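Local coordinates for protein cellulase IBT99 (Metagenomes, PDB 6WBT) that probably hydrolyses 6-phospho-alpha-glucosides as a family 4 glycosidase, with bound NAD and a manganese ion at the active site, at residues E98-C101 with L102-C106; V175-E178 with A179-E183; I298-A301 with A302-R306; L396-A399 with A400-S404; K425-L428 with D429-E433. One frame throughout, in Å; residues are numbered along the deposited sequence.

In the fold
Along the chain the five contacts come in the order 1 to 5, each a short run of consecutive residues within one helix or at its end. Contact 1 (helix 90-103) and contact 2 (helix 173-184) belong to the Rossmann-type part of the family 4 fold, their centres 31 Å apart. Contact 3 (helix 296-306) and contact 4 (helix 380-402) belong to the C-terminal domain of this family, with centres 41 Å apart. Contact 5 lies on helix 421-434. Only contacts 1 and 5 touch; their centres are 11 Å apart, so the late helix is fixed to the early one. Contact 4 is close by, its nearest atoms about 6 Å from contact 5. Contacts 1, 2 and 3 flank the ligand pockets.

Contact 1: E98-C101 with L102-C106; sequences EQIC and LKHGC
The backbone runs as the last turn of helix 90-103, with L102 N bonded to E98 O at 3.2 Å and K103 N to Q99 O at 2.9 Å, and then leaves the helix in a Schellman motif. C101 O accepts two of the bonds that end the helix. They come from C106 N at 3.0 Å and H104 N at 2.9 Å, and the two donors approach from opposite faces of its carbonyl plane. G105 N returns to L102 O, and the positive phi of G105 (69°) suits a glycine at the C-prime place. I100 O lies in the plane of the H104 ring, at its edge, 3.1 Å from H104 CD2. H104 CG sits anti to its carbonyl carbon (chi1 -68°), which brings the ring back beside I100. L102 CG rests over E98 O at 3.3 Å. E98 OE1 accepts from G287 N and is bonded to T285 OG1, on the side of the sugar phosphate. H104 NE2 is bonded to D430 of helix 421-434. The helix end is thus closed by backbone bonds, and the imidazole, with a carboxylate at NE2, is likely to be polarised toward a positive charge.

Contact 2: V175-E178 with A179-E183; sequences VEIE and ARMAE
The selenomethionine M181 lays its terminal methyl against two side chains one turn back in the helix. Its CE is 3.7 Å from I177 CG2 and 3.6 Å from E178 CG. The chain turns at chi3 (-90°), and this bend carries CE back over the earlier turn. M181 N donates to I177 O at 3.0 Å. R180 meets E176. Its CG lies over E176 O at 3.3 Å, and the E176 and R180 side chains run alongside each other in the same direction. Their charged groups do not pair: E176 OE2 is 4.0 Å from R180 NH1, and the carboxylate and guanidinium planes stand 89° apart. The attraction is at most a loose one. The turns belong to helix 173-184, which follows strand 167-170 of the parallel Rossmann part of the sheet. C171, D172 and M173 line the sugar phosphate pocket, and C171 also binds manganese. The E176 side chain is about 5 Å from that sugar. Further out, R180 and E183 form a side-on salt bridge: R180 NE reaches E183 OE1 at 2.8 Å and R180 NH2 reaches E183 OE2 at 2.7 Å. Both acceptors lie in the guanidinium plane, though the nitrogens approach from above the carboxylate plane. S233 also bonds E183 OE1. The E178 carboxylate is held by S194, and F205 of strand 202-210 touches both I177 and M181.

Contact 3: I298-A301 with A302-R306; sequences IFKA and AEDIR
Polar and aliphatic parts meet where K300 and D304 come together. D304 OD2 sits against the lysine chain, 3.2 Å from K300 CD and 3.7 Å from K300 CG. The lysine bends at chi2 (-95°) and chi3 (-44°). K300 NZ stays 4.9 Å from D304 OD2, so no salt bridge forms between them. K300 NZ instead bonds R297 O, and D304 OD1 forms a salt bridge with K309. A lysine in place of D304 would probably leave K309 without its counter-ion and set a like charge beside K300. The backbone bonds are helical: D304 N donates to K300 O at 2.9 Å and I305 N to A301 O at 3.0 Å. The bond from E303 N to F299 O is weak. The aliphatic chain of I305 also lies by the A301 carbonyl. These turns form helix 296-306 of the C-terminal domain, which packs against helix 43-60 of the Rossmann part. I298 meets I52, F299 meets R45 and I305 meets E55. The F299 side chain is about 6 Å from the bound NAD. Among the apolar contacts, the ring of F299 has I298 CG2 over one face, 3.9 Å above its plane and offset toward the rim. V311 of the following loop touches A301, D304 and I305.

Contact 4: L396-A399 with A400-S404; sequences LVEA and AIEHS
Near its C-terminal end, helix 380-402 passes into helix 405-414, and A399 and S404 meet across the join. H403 takes positive phi (56°) and turns the chain. S404 is the N-cap of the next helix, its OG making a weak bond to K407 N. S404 N also reaches back to A399 O, a weak bond of 3.5 Å. Before the turn, E402 N donates to E398 O at 2.9 Å, and I401 N to V397 O at 3.1 Å. V397 and I401 lie side by side and point the same way. Their methyls touch at 4.0 Å between V397 CG1 and I401 CD1. On helix 151-161, A157 touches V397 and L161 touches I401. A400 faces helix 114-136, and Y125 OH bonds A400 O. E398 and E402 also run alongside each other. Both have CG anti to the carbonyl carbon (chi1 -61° in E398), so the two chains leave the helix in step. E402 OE2 is 3.8 Å from E398 CB, the carboxylate planes are 29° apart, and E398 OE1 is 4.3 Å from E402 OE2. These like charges have outside partners. E398 OE1 has a salt bridge to K407, which E402 OE1 meets only in a long, weak pair, and E398 OE2 has a salt bridge to R380 of the second subunit. The two acids therefore probably repel each other mildly, and the positive charges of K407 and that arginine likely offset this while tying the helix end to helix 405-414 and to the neighbouring subunit.

Contact 5: K425-L428 with D429-E433; sequences KKLL and DDMIE
L427 and M431 meet on the packed face of helix 421-434, where both are buried, as is L428. M431 N donates to L427 O at 3.0 Å. The selenomethionine M431 bends at chi2 (-57°), and its CE ends 4.3 Å from L427 CD2. These two touch each other only lightly; the packing on this face comes mostly from the helices around them. L428 and I432 form the adjoining strip. I432 N donates to L428 O at 2.9 Å, and the methyls are 4.4 Å apart between L428 CD1 and I432 CD1. The polar side is looser. K425 stretches out, bending only at chi4, and crosses D429. Its CG is 3.7 Å from D429 OD2, yet NZ of K425 stays 4.8 Å from that oxygen, too far for a salt bridge. D429 OD1 bonds Y405 OH, while D429 N gives a nearly straight bond to K425 O (2.9 Å, 175°). A leucine in place of D429 would probably leave the Y405 hydroxyl without this acceptor and K425 without a nearby negative charge. K426 is exposed. The D430 carboxylate, the partner of H104, folds back along its own helix. Around the helix, I100 of helix 90-103 touches L427 and M431, and C101 touches M431. On helix 114-136, A114 touches L427 and T118 touches M431. Helix 405-414 takes L428 with Y405 and F412, and K425 also packs on M257 of the second subunit.

Contact 1: E98-C101 with L102-C106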
loop_
_atom_site.group_PDB
_atom_site.type_symbol
_atom_site.label_atom_id
_atom_site.label_comp_id
_atom_site.label_asym_id
_atom_site.label_seq_id
_atom_site.Cartn_x
_atom_site.Cartn_y
_atom_site.Cartn_z
ATOM N N GLU A 98 25.960 29.497 -2.622
ATOM C CA GLU A 98 27.133 28.631 -2.625
ATOM C C GLU A 98 28.161 29.085 -1.595
ATOM O O GLU A 98 28.837 28.253 -0.978
ATOM C CB GLU A 98 27.750 28.593 -4.022
ATOM C CG GLU A 98 26.876 27.921 -5.068
ATOM C CD GLU A 98 27.371 28.156 -6.480
ATOM O OE1 GLU A 98 27.841 29.277 -6.767
ATOM O OE2 GLU A 98 27.294 27.222 -7.305
ATOM N N GLN A 99 28.289 30.398 -1.389
ATOM C CA GLN A 99 29.277 30.899 -0.438
ATOM C C GLN A 99 28.852 30.637 1.001
ATOM O O GLN A 99 29.694 30.345 1.858
ATOM C CB GLN A 99 29.518 32.392 -0.662
ATOM C CG GLN A 99 30.450 32.704 -1.820
ATOM C CD GLN A 99 30.753 34.185 -1.938
ATOM O OE1 GLN A 99 31.877 34.577 -2.249
ATOM N NE2 GLN A 99 29.747 35.017 -1.692
ATOM N N ILE A 100 27.553 30.741 1.289
ATOM C CA ILE A 100 27.074 30.493 2.645
ATOM C C ILE A 100 27.271 29.029 3.023
ATOM O O ILE A 100 27.622 28.709 4.164
ATOM C CB ILE A 100 25.602 30.928 2.778
ATOM C CG1 ILE A 100 25.500 32.455 2.799
ATOM C CG2 ILE A 100 24.966 30.335 4.027
ATOM C CD1 ILE A 100 24.090 32.970 2.969
ATOM N N CYS A 101 27.067 28.120 2.067
ATOM C CA CYS A 101 27.257 26.700 2.343
ATOM C C CYS A 101 28.724 26.382 2.608
ATOM O O CYS A 101 29.054 25.699 3.586
ATOM C CB CYS A 101 26.727 25.864 1.178
ATOM S SG CYS A 101 24.946 25.999 0.908
ATOM N N LEU A 102 29.622 26.867 1.746
ATOM C CA LEU A 102 31.046 26.610 1.938
ATOM C C LEU A 102 31.571 27.271 3.204
ATOM O O LEU A 102 32.555 26.800 3.787
ATOM C CB LEU A 102 31.837 27.087 0.720
ATOM C CG LEU A 102 31.497 26.411 -0.611
ATOM C CD1 LEU A 102 32.369 26.958 -1.730
ATOM C CD2 LEU A 102 31.641 24.902 -0.502
ATOM N N LYS A 103 30.934 28.359 3.644
ATOM C CA LYS A 103 31.291 28.971 4.916
ATOM C C LYS A 103 30.999 28.050 6.094
ATOM O O LYS A 103 31.645 28.175 7.141
ATOM C CB LYS A 103 30.549 30.301 5.078
ATOM C CG LYS A 103 30.949 31.115 6.298
ATOM C CD LYS A 103 29.837 31.145 7.334
ATOM C CE LYS A 103 30.220 31.999 8.530
ATOM N NZ LYS A 103 29.121 32.075 9.532
ATOM N N HIS A 104 30.052 27.125 5.945
ATOM C CA HIS A 104 29.731 26.152 6.981
ATOM C C HIS A 104 30.271 24.763 6.665
ATOM O O HIS A 104 29.880 23.793 7.323
ATOM C CB HIS A 104 28.218 26.089 7.198
ATOM C CG HIS A 104 27.643 27.332 7.800
ATOM N ND1 HIS A 104 27.548 27.524 9.162
ATOM C CD2 HIS A 104 27.135 28.448 7.227
ATOM C CE1 HIS A 104 27.006 28.704 9.402
ATOM N NE2 HIS A 104 26.747 29.286 8.245
ATOM N N GLY A 105 31.152 24.642 5.678
ATOM C CA GLY A 105 31.737 23.355 5.344
ATOM C C GLY A 105 30.777 22.364 4.722
ATOM O O GLY A 105 30.884 21.159 4.981
ATOM N N CYS A 106 29.841 22.840 3.904
ATOM C CA CYS A 106 28.873 21.980 3.241
ATOM C C CYS A 106 28.927 22.217 1.737
ATOM O O CYS A 106 29.438 23.236 1.266
ATOM C CB CYS A 106 27.450 22.221 3.765
ATOM S SG CYS A 106 27.238 21.861 5.524
#

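Contact 2: V175-E178 with A179-E183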
loop_
_atom_site.group_PDB
_atom_site.type_symbol
_atom_site.label_atom_id
_atom_site.label_comp_id
_atom_site.label_asym_id
_atom_site.label_seq_id
_atom_site.Cartn_x
_atom_site.Cartn_y
_atom_site.Cartn_z
ATOM N N VAL A 175 19.734 13.666 -20.245
ATOM C CA VAL A 175 19.981 13.719 -21.683
ATOM C C VAL A 175 21.446 14.033 -21.962
ATOM O O VAL A 175 22.030 13.528 -22.929
ATOM C CB VAL A 175 19.044 14.745 -22.348
ATOM C CG1 VAL A 175 19.123 14.634 -23.864
ATOM C CG2 VAL A 175 17.615 14.551 -21.865
ATOM N N GLU A 176 22.065 14.869 -21.124
ATOM C CA GLU A 176 23.488 15.156 -21.283
ATOM C C GLU A 176 24.335 13.930 -20.970
ATOM O O GLU A 176 25.375 13.709 -21.602
ATOM C CB GLU A 176 23.889 16.332 -20.394
ATOM C CG GLU A 176 23.472 17.688 -20.939
ATOM C CD GLU A 176 24.421 18.205 -22.002
ATOM O OE1 GLU A 176 25.216 19.116 -21.694
ATOM O OE2 GLU A 176 24.379 17.697 -23.142
ATOM N N ILE A 177 23.913 13.126 -19.991
ATOM C CA ILE A 177 24.601 11.867 -19.725
ATOM C C ILE A 177 24.430 10.916 -20.902
ATOM O O ILE A 177 25.363 10.193 -21.276
ATOM C CB ILE A 177 24.091 11.246 -18.411
ATOM C CG1 ILE A 177 24.449 12.137 -17.221
ATOM C CG2 ILE A 177 24.672 9.854 -18.212
ATOM C CD1 ILE A 177 23.938 11.616 -15.895
ATOM N N GLU A 178 23.242 10.910 -21.514
ATOM C CA GLU A 178 23.020 10.080 -22.693
ATOM C C GLU A 178 23.871 10.536 -23.870
ATOM O O GLU A 178 24.213 9.724 -24.736
ATOM C CB GLU A 178 21.537 10.089 -23.069
ATOM C CG GLU A 178 20.649 9.356 -22.078
ATOM C CD GLU A 178 19.180 9.420 -22.443
ATOM O OE1 GLU A 178 18.750 10.444 -23.015
ATOM O OE2 GLU A 178 18.456 8.443 -22.162
ATOM N N ALA A 179 24.219 11.824 -23.921
ATOM C CA ALA A 179 25.124 12.300 -24.961
ATOM C C ALA A 179 26.524 11.732 -24.769
ATOM O O ALA A 179 27.209 11.409 -25.746
ATOM C CB ALA A 179 25.159 13.828 -24.969
ATOM N N ARG A 180 26.964 11.600 -23.516
ATOM C CA ARG A 180 28.263 10.995 -23.249
ATOM C C ARG A 180 28.247 9.505 -23.565
ATOM O O ARG A 180 29.216 8.972 -24.118
ATOM C CB ARG A 180 28.664 11.232 -21.793
ATOM C CG ARG A 180 28.481 12.665 -21.304
ATOM C CD ARG A 180 29.563 13.611 -21.822
ATOM N NE ARG A 180 29.411 13.926 -23.240
ATOM C CZ ARG A 180 28.559 14.824 -23.719
ATOM N NH1 ARG A 180 27.771 15.502 -22.895
ATOM N NH2 ARG A 180 28.489 15.044 -25.025
HETATM N N MSE A 181 27.158 8.823 -23.228
HETATM C CA MSE A 181 27.016 7.403 -23.525
HETATM C C MSE A 181 26.977 7.172 -25.033
HETATM O O MSE A 181 27.390 6.122 -25.520
HETATM C CB MSE A 181 25.756 6.839 -22.861
HETATM C CG MSE A 181 25.797 6.889 -21.339
HETATM SE SE MSE A 181 24.356 5.899 -20.468
HETATM C CE MSE A 181 23.018 7.312 -20.348
ATOM N N ALA A 182 26.483 8.171 -25.768
ATOM C CA ALA A 182 26.494 8.089 -27.224
ATOM C C ALA A 182 27.914 8.167 -27.772
ATOM O O ALA A 182 28.245 7.495 -28.755
ATOM C CB ALA A 182 25.624 9.197 -27.817
ATOM N N GLU A 183 28.770 8.977 -27.144
ATOM C CA GLU A 183 30.143 9.115 -27.614
ATOM C C GLU A 183 30.999 7.922 -27.204
ATOM O O GLU A 183 31.897 7.513 -27.947
ATOM C CB GLU A 183 30.749 10.412 -27.079
ATOM C CG GLU A 183 29.992 11.666 -27.485
ATOM C CD GLU A 183 30.277 12.834 -26.563
ATOM O OE1 GLU A 183 30.684 12.589 -25.409
ATOM O OE2 GLU A 183 30.094 13.993 -26.989
#

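Contact 3: I298-A301 with A302-R306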
loop_
_atom_site.group_PDB
_atom_site.type_symbol
_atom_site.label_atom_id
_atom_site.label_comp_id
_atom_site.label_asym_id
_atom_site.label_seq_id
_atom_site.Cartn_x
_atom_site.Cartn_y
_atom_site.Cartn_z
ATOM N N ILE A 298 27.553 36.573 -22.958
ATOM C CA ILE A 298 26.248 36.799 -23.569
ATOM C C ILE A 298 25.893 38.278 -23.475
ATOM O O ILE A 298 25.117 38.794 -24.287
ATOM C CB ILE A 298 25.163 35.912 -22.931
ATOM C CG1 ILE A 298 23.931 35.855 -23.838
ATOM C CG2 ILE A 298 24.783 36.418 -21.547
ATOM C CD1 ILE A 298 23.098 34.615 -23.663
ATOM N N PHE A 299 26.463 38.975 -22.494
ATOM C CA PHE A 299 26.327 40.423 -22.431
ATOM C C PHE A 299 27.419 41.139 -23.210
ATOM O O PHE A 299 27.255 42.317 -23.548
ATOM C CB PHE A 299 26.325 40.894 -20.973
ATOM C CG PHE A 299 25.093 40.490 -20.213
ATOM C CD1 PHE A 299 23.911 40.220 -20.882
ATOM C CD2 PHE A 299 25.118 40.377 -18.833
ATOM C CE1 PHE A 299 22.774 39.846 -20.190
ATOM C CE2 PHE A 299 23.984 40.003 -18.134
ATOM C CZ PHE A 299 22.811 39.738 -18.815
ATOM N N LYS A 300 28.526 40.451 -23.498
ATOM C CA LYS A 300 29.512 40.977 -24.435
ATOM C C LYS A 300 28.961 40.981 -25.856
ATOM O O LYS A 300 29.153 41.949 -26.601
ATOM C CB LYS A 300 30.798 40.152 -24.346
ATOM C CG LYS A 300 31.787 40.335 -25.495
ATOM C CD LYS A 300 31.606 39.270 -26.574
ATOM C CE LYS A 300 31.430 37.888 -25.972
ATOM N NZ LYS A 300 30.948 36.907 -26.984
ATOM N N ALA A 301 28.275 39.903 -26.247
ATOM C CA ALA A 301 27.694 39.838 -27.583
ATOM C C ALA A 301 26.590 40.870 -27.768
ATOM O O ALA A 301 26.357 41.331 -28.891
ATOM C CB ALA A 301 27.161 38.431 -27.856
ATOM N N ALA A 302 25.903 41.242 -26.685
ATOM C CA ALA A 302 24.905 42.302 -26.779
ATOM C C ALA A 302 25.557 43.643 -27.089
ATOM O O ALA A 302 25.059 44.404 -27.928
ATOM C CB ALA A 302 24.099 42.382 -25.481
ATOM N N GLU A 303 26.679 43.944 -26.430
ATOM C CA GLU A 303 27.391 45.184 -26.717
ATOM C C GLU A 303 28.041 45.151 -28.094
ATOM O O GLU A 303 28.113 46.185 -28.768
ATOM C CB GLU A 303 28.438 45.450 -25.634
ATOM C CG GLU A 303 29.171 46.781 -25.767
ATOM C CD GLU A 303 28.247 47.980 -25.643
ATOM O OE1 GLU A 303 28.551 49.030 -26.247
ATOM O OE2 GLU A 303 27.219 47.873 -24.942
ATOM N N ASP A 304 28.514 43.980 -28.529
ATOM C CA ASP A 304 29.081 43.866 -29.870
ATOM C C ASP A 304 28.021 44.100 -30.940
ATOM O O ASP A 304 28.313 44.677 -31.994
ATOM C CB ASP A 304 29.734 42.497 -30.056
ATOM C CG ASP A 304 31.060 42.379 -29.334
ATOM O OD1 ASP A 304 31.662 43.427 -29.019
ATOM O OD2 ASP A 304 31.506 41.240 -29.093
ATOM N N ILE A 305 26.787 43.655 -30.690
ATOM C CA ILE A 305 25.699 43.916 -31.628
ATOM C C ILE A 305 25.421 45.411 -31.710
ATOM O O ILE A 305 25.265 45.976 -32.799
ATOM C CB ILE A 305 24.439 43.128 -31.227
ATOM C CG1 ILE A 305 24.598 41.648 -31.570
ATOM C CG2 ILE A 305 23.204 43.706 -31.905
ATOM C CD1 ILE A 305 23.412 40.798 -31.173
ATOM N N ARG A 306 25.363 46.077 -30.555
ATOM C CA ARG A 306 25.107 47.510 -30.529
ATOM C C ARG A 306 26.286 48.328 -31.038
ATOM O O ARG A 306 26.123 49.527 -31.289
ATOM C CB ARG A 306 24.730 47.948 -29.111
ATOM C CG ARG A 306 23.503 47.234 -28.566
ATOM C CD ARG A 306 22.733 48.083 -27.564
ATOM N NE ARG A 306 23.214 47.927 -26.196
ATOM C CZ ARG A 306 22.522 48.292 -25.121
ATOM N NH1 ARG A 306 23.028 48.118 -23.907
ATOM N NH2 ARG A 306 21.316 48.825 -25.260
#

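Contact 4: L396-A399 with A400-S404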
loop_
_atom_site.group_PDB
_atom_site.type_symbol
_atom_site.label_atom_id
_atom_site.label_comp_id
_atom_site.label_asym_id
_atom_site.label_seq_id
_atom_site.Cartn_x
_atom_site.Cartn_y
_atom_site.Cartn_z
ATOM N N LEU A 396 10.273 20.682 2.944
ATOM C CA LEU A 396 10.571 22.032 2.479
ATOM C C LEU A 396 9.370 22.665 1.789
ATOM O O LEU A 396 9.173 23.882 1.884
ATOM C CB LEU A 396 11.774 22.011 1.537
ATOM C CG LEU A 396 12.395 23.374 1.229
ATOM C CD1 LEU A 396 13.064 23.944 2.468
ATOM C CD2 LEU A 396 13.382 23.271 0.079
ATOM N N VAL A 397 8.563 21.863 1.091
ATOM C CA VAL A 397 7.349 22.389 0.474
ATOM C C VAL A 397 6.330 22.761 1.544
ATOM O O VAL A 397 5.637 23.780 1.434
ATOM C CB VAL A 397 6.779 21.374 -0.532
ATOM C CG1 VAL A 397 5.444 21.855 -1.081
ATOM C CG2 VAL A 397 7.766 21.142 -1.665
ATOM N N GLU A 398 6.228 21.949 2.600
ATOM C CA GLU A 398 5.325 22.275 3.699
ATOM C C GLU A 398 5.769 23.534 4.434
ATOM O O GLU A 398 4.931 24.251 4.992
ATOM C CB GLU A 398 5.234 21.099 4.672
ATOM C CG GLU A 398 4.696 19.821 4.052
ATOM C CD GLU A 398 4.737 18.648 5.011
ATOM O OE1 GLU A 398 5.138 18.845 6.177
ATOM O OE2 GLU A 398 4.369 17.529 4.597
ATOM N N ALA A 399 7.074 23.817 4.444
ATOM C CA ALA A 399 7.562 25.036 5.079
ATOM C C ALA A 399 7.133 26.279 4.311
ATOM O O ALA A 399 6.916 27.336 4.915
ATOM C CB ALA A 399 9.085 24.988 5.206
ATOM N N ALA A 400 7.005 26.176 2.986
ATOM C CA ALA A 400 6.550 27.307 2.186
ATOM C C ALA A 400 5.045 27.510 2.289
ATOM O O ALA A 400 4.571 28.650 2.218
ATOM C CB ALA A 400 6.953 27.112 0.724
ATOM N N ILE A 401 4.285 26.429 2.458
ATOM C CA ILE A 401 2.832 26.540 2.534
ATOM C C ILE A 401 2.397 26.972 3.927
ATOM O O ILE A 401 1.605 27.907 4.085
ATOM C CB ILE A 401 2.176 25.206 2.129
ATOM C CG1 ILE A 401 2.513 24.863 0.676
ATOM C CG2 ILE A 401 0.669 25.265 2.339
ATOM C CD1 ILE A 401 2.001 23.508 0.238
ATOM N N GLU A 402 2.911 26.301 4.954
ATOM C CA GLU A 402 2.500 26.539 6.330
ATOM C C GLU A 402 3.304 27.636 7.015
ATOM O O GLU A 402 3.009 27.964 8.170
ATOM C CB GLU A 402 2.609 25.238 7.132
ATOM C CG GLU A 402 1.828 24.087 6.520
ATOM C CD GLU A 402 2.324 22.734 6.985
ATOM O OE1 GLU A 402 3.168 22.693 7.905
ATOM O OE2 GLU A 402 1.877 21.712 6.424
ATOM N N HIS A 403 4.304 28.205 6.336
ATOM C CA HIS A 403 5.132 29.279 6.889
ATOM C C HIS A 403 5.777 28.861 8.207
ATOM O O HIS A 403 5.909 29.660 9.137
ATOM C CB HIS A 403 4.322 30.567 7.064
ATOM C CG HIS A 403 3.756 31.104 5.787
ATOM N ND1 HIS A 403 4.380 32.089 5.053
ATOM C CD2 HIS A 403 2.624 30.793 5.114
ATOM C CE1 HIS A 403 3.655 32.362 3.982
ATOM N NE2 HIS A 403 2.585 31.590 3.996
ATOM N N SER A 404 6.187 27.600 8.288
ATOM C CA SER A 404 6.707 27.018 9.519
ATOM C C SER A 404 8.231 27.010 9.478
ATOM O O SER A 404 8.830 26.411 8.579
ATOM C CB SER A 404 6.166 25.603 9.717
ATOM O OG SER A 404 6.744 24.989 10.856
#

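Contact 5: K425-L428 with D429-E433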
loop_
_atom_site.group_PDB
_atom_site.type_symbol
_atom_site.label_atom_id
_atom_site.label_comp_id
_atom_site.label_asym_id
_atom_site.label_seq_id
_atom_site.Cartn_x
_atom_site.Cartn_y
_atom_site.Cartn_z
ATOM N N LYS A 425 20.682 24.367 11.496
ATOM C CA LYS A 425 20.097 25.602 12.010
ATOM C C LYS A 425 20.945 26.816 11.647
ATOM O O LYS A 425 20.406 27.855 11.251
ATOM C CB LYS A 425 19.923 25.514 13.527
ATOM C CG LYS A 425 19.051 26.615 14.114
ATOM C CD LYS A 425 19.231 26.721 15.622
ATOM C CE LYS A 425 18.204 27.653 16.242
ATOM N NZ LYS A 425 16.830 27.084 16.167
ATOM N N LYS A 426 22.269 26.702 11.783
ATOM C CA LYS A 426 23.149 27.810 11.425
ATOM C C LYS A 426 23.089 28.112 9.934
ATOM O O LYS A 426 23.218 29.273 9.529
ATOM C CB LYS A 426 24.582 27.497 11.856
ATOM C CG LYS A 426 24.788 27.526 13.363
ATOM C CD LYS A 426 25.956 26.650 13.788
ATOM C CE LYS A 426 27.252 27.068 13.113
ATOM N NZ LYS A 426 28.382 26.192 13.528
ATOM N N LEU A 427 22.895 27.086 9.104
ATOM C CA LEU A 427 22.729 27.310 7.673
ATOM C C LEU A 427 21.350 27.872 7.354
ATOM O O LEU A 427 21.222 28.758 6.501
ATOM C CB LEU A 427 22.968 26.011 6.904
ATOM C CG LEU A 427 24.376 25.825 6.336
ATOM C CD1 LEU A 427 24.584 24.394 5.877
ATOM C CD2 LEU A 427 24.613 26.794 5.189
ATOM N N LEU A 428 20.309 27.376 8.029
ATOM C CA LEU A 428 18.958 27.866 7.772
ATOM C C LEU A 428 18.833 29.343 8.125
ATOM O O LEU A 428 18.351 30.146 7.318
ATOM C CB LEU A 428 17.939 27.039 8.555
ATOM C CG LEU A 428 16.477 27.473 8.434
ATOM C CD1 LEU A 428 16.008 27.390 6.990
ATOM C CD2 LEU A 428 15.590 26.633 9.339
ATOM N N ASP A 429 19.268 29.720 9.331
ATOM C CA ASP A 429 19.194 31.118 9.742
ATOM C C ASP A 429 20.031 32.015 8.840
ATOM O O ASP A 429 19.680 33.181 8.629
ATOM C CB ASP A 429 19.638 31.264 11.198
ATOM C CG ASP A 429 18.666 30.624 12.170
ATOM O OD1 ASP A 429 17.467 30.528 11.837
ATOM O OD2 ASP A 429 19.101 30.219 13.269
ATOM N N ASP A 430 21.137 31.495 8.301
ATOM C CA ASP A 430 21.914 32.262 7.335
ATOM C C ASP A 430 21.144 32.470 6.037
ATOM O O ASP A 430 21.321 33.496 5.371
ATOM C CB ASP A 430 23.245 31.565 7.054
ATOM C CG ASP A 430 24.349 32.019 7.989
ATOM O OD1 ASP A 430 24.431 33.233 8.267
ATOM O OD2 ASP A 430 25.133 31.162 8.445
HETATM N N MSE A 431 20.291 31.522 5.667
HETATM C CA MSE A 431 19.499 31.639 4.449
HETATM C C MSE A 431 18.276 32.523 4.668
HETATM O O MSE A 431 17.753 33.113 3.724
HETATM C CB MSE A 431 19.068 30.258 3.953
HETATM C CG MSE A 431 20.224 29.340 3.595
HETATM SE SE MSE A 431 21.409 30.098 2.245
HETATM C CE MSE A 431 22.501 28.523 1.883
ATOM N N ILE A 432 17.820 32.607 5.921
ATOM C CA ILE A 432 16.691 33.477 6.241
ATOM C C ILE A 432 17.053 34.933 5.981
ATOM O O ILE A 432 16.270 35.690 5.393
ATOM C CB ILE A 432 16.241 33.260 7.699
ATOM C CG1 ILE A 432 15.762 31.822 7.910
ATOM C CG2 ILE A 432 15.137 34.240 8.069
ATOM C CD1 ILE A 432 14.485 31.489 7.179
ATOM N N GLU A 433 18.249 35.345 6.402
ATOM C CA GLU A 433 18.685 36.724 6.214
ATOM C C GLU A 433 19.071 37.007 4.767
ATOM O O GLU A 433 18.710 38.057 4.222
ATOM C CB GLU A 433 19.858 37.034 7.148
ATOM C CG GLU A 433 19.443 37.470 8.543
ATOM C CD GLU A 433 18.847 38.863 8.560
ATOM O OE1 GLU A 433 19.133 39.644 7.627
ATOM O OE2 GLU A 433 18.089 39.178 9.501
#